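Local coordinates for Non-structural protein 2 (Infectious bronchitis virus, PDB 7F52) that is a coronavirus non-structural protein of undefined role, probably released from the replicase polyprotein and thought to act in the infected cell rather than in the virion, at residues K274-R279 with F294-N299. Numbering follows the deposited sequence.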
# COMPACT_ATOMS: atom_id res chain seq x y z
N LYS A 274 7.83 -15.37 2.89
CA LYS A 274 8.33 -15.00 1.57
C LYS A 274 8.62 -13.50 1.48
O LYS A 274 9.70 -13.09 1.06
CB LYS A 274 7.35 -15.41 0.48
CG LYS A 274 7.40 -16.87 0.07
CD LYS A 274 6.48 -17.09 -1.15
CE LYS A 274 5.38 -18.12 -0.86
NZ LYS A 274 4.05 -17.74 -1.44
N GLU A 275 7.66 -12.69 1.91
CA GLU A 275 7.76 -11.26 1.71
C GLU A 275 7.62 -10.44 2.98
O GLU A 275 7.30 -9.24 2.91
CB GLU A 275 6.72 -10.82 0.70
CG GLU A 275 7.05 -11.32 -0.69
CD GLU A 275 5.86 -11.30 -1.63
OE1 GLU A 275 4.67 -11.36 -1.17
OE2 GLU A 275 6.12 -11.22 -2.86
N ALA A 276 7.88 -11.05 4.13
CA ALA A 276 7.74 -10.31 5.37
C ALA A 276 8.44 -11.00 6.49
O ALA A 276 8.46 -12.22 6.56
CB ALA A 276 6.28 -10.13 5.72
N ALA A 277 9.07 -10.20 7.35
CA ALA A 277 9.65 -10.67 8.58
C ALA A 277 8.64 -10.44 9.66
O ALA A 277 7.94 -9.41 9.67
CB ALA A 277 10.92 -9.93 8.89
N VAL A 278 8.53 -11.37 10.60
CA VAL A 278 7.61 -11.14 11.69
C VAL A 278 8.34 -11.47 12.96
O VAL A 278 9.31 -12.24 12.97
CB VAL A 278 6.27 -11.98 11.60
CG1 VAL A 278 5.45 -11.58 10.38
CG2 VAL A 278 6.54 -13.47 11.57
N ARG A 279 7.87 -10.86 14.02
CA ARG A 279 8.28 -11.21 15.35
C ARG A 279 7.31 -12.29 15.86
O ARG A 279 6.11 -12.22 15.58
CB ARG A 279 8.28 -9.96 16.21
CG ARG A 279 8.49 -10.16 17.67
CD ARG A 279 8.39 -8.82 18.39
NE ARG A 279 8.61 -7.66 17.52
CZ ARG A 279 8.69 -6.40 17.98
NH1 ARG A 279 8.59 -6.16 19.28
NH2 ARG A 279 8.91 -5.37 17.15
N PHE A 294 1.91 -13.54 15.55
CA PHE A 294 2.93 -12.86 14.80
C PHE A 294 2.74 -11.34 14.85
O PHE A 294 1.59 -10.84 14.84
CB PHE A 294 2.92 -13.32 13.35
CG PHE A 294 3.20 -14.78 13.18
CD1 PHE A 294 3.95 -15.46 14.12
CD2 PHE A 294 2.74 -15.46 12.07
CE1 PHE A 294 4.22 -16.81 13.96
CE2 PHE A 294 3.01 -16.82 11.91
CZ PHE A 294 3.74 -17.49 12.86
N GLU A 295 3.87 -10.63 14.89
CA GLU A 295 3.92 -9.18 14.77
C GLU A 295 4.92 -8.74 13.69
O GLU A 295 6.13 -8.74 13.90
CB GLU A 295 4.29 -8.54 16.10
CG GLU A 295 4.20 -7.01 16.07
CD GLU A 295 4.72 -6.38 17.34
OE1 GLU A 295 4.15 -6.63 18.43
OE2 GLU A 295 5.73 -5.64 17.24
N VAL A 296 4.41 -8.35 12.54
CA VAL A 296 5.21 -7.88 11.42
C VAL A 296 6.18 -6.71 11.78
O VAL A 296 5.79 -5.71 12.42
CB VAL A 296 4.20 -7.53 10.26
CG1 VAL A 296 4.21 -6.09 9.87
CG2 VAL A 296 4.44 -8.42 9.05
N VAL A 297 7.47 -6.86 11.43
CA VAL A 297 8.48 -5.77 11.61
C VAL A 297 9.07 -5.25 10.29
O VAL A 297 9.14 -5.97 9.30
CB VAL A 297 9.69 -6.21 12.46
CG1 VAL A 297 9.25 -6.71 13.83
CG2 VAL A 297 10.49 -7.31 11.73
N GLY A 298 9.52 -4.01 10.31
CA GLY A 298 10.12 -3.41 9.12
C GLY A 298 9.17 -3.35 7.94
O GLY A 298 7.96 -3.25 8.11
N ASN A 299 9.72 -3.40 6.74
CA ASN A 299 8.90 -3.40 5.53
C ASN A 299 8.36 -4.80 5.20
O ASN A 299 9.12 -5.77 5.16
CB ASN A 299 9.71 -2.84 4.36
CG ASN A 299 10.14 -1.39 4.59
OD1 ASN A 299 9.30 -0.53 4.86
ND2 ASN A 299 11.46 -1.11 4.49
O HOH W 1 9.24 -6.91 2.60
O HOH W 2 9.22 -7.40 7.22
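R279 and E295 face each other across an antiparallel beta hairpin, formed by strands 276-281 and 293-297 at one margin of a four-stranded sheet, and their pairing illustrates how one register sets both backbone bonds and side-chain neighbours. R279 N donates to E295 O (2.7 Å) and E295 N returns a bond to R279 O (2.8 Å). Both side chains leave with CG anti to the backbone N (chi1 172° and -173°) and run side by side in the same direction. The arginine chain then bends at chi3, which brings one face of its guanidinium against E295 OE2, the two planes 46° apart: the oxygen sits over the centre of that face, E295 OE2 lying 3.2 Å from R279 NH2, a salt bridge of charges alone with no N-H aimed at the oxygen. At the guanidinium's edge lies V297 CG1, its valine crossing the arginine at about a right angle.

The other face of the hairpin is apolar. V278 splits its two methyls between neighbours, CG1 meeting V296 CG2 at 3.6 Å and CG2 resting over the F294 ring, while L359 of strand 357-371 packs against both valines. Towards 298-299 the strands part and water enters: one molecule accepts from A277 N at 2.8 Å, and another joins the carbonyls of E275 and N299, donating to N299 O at 2.8 Å.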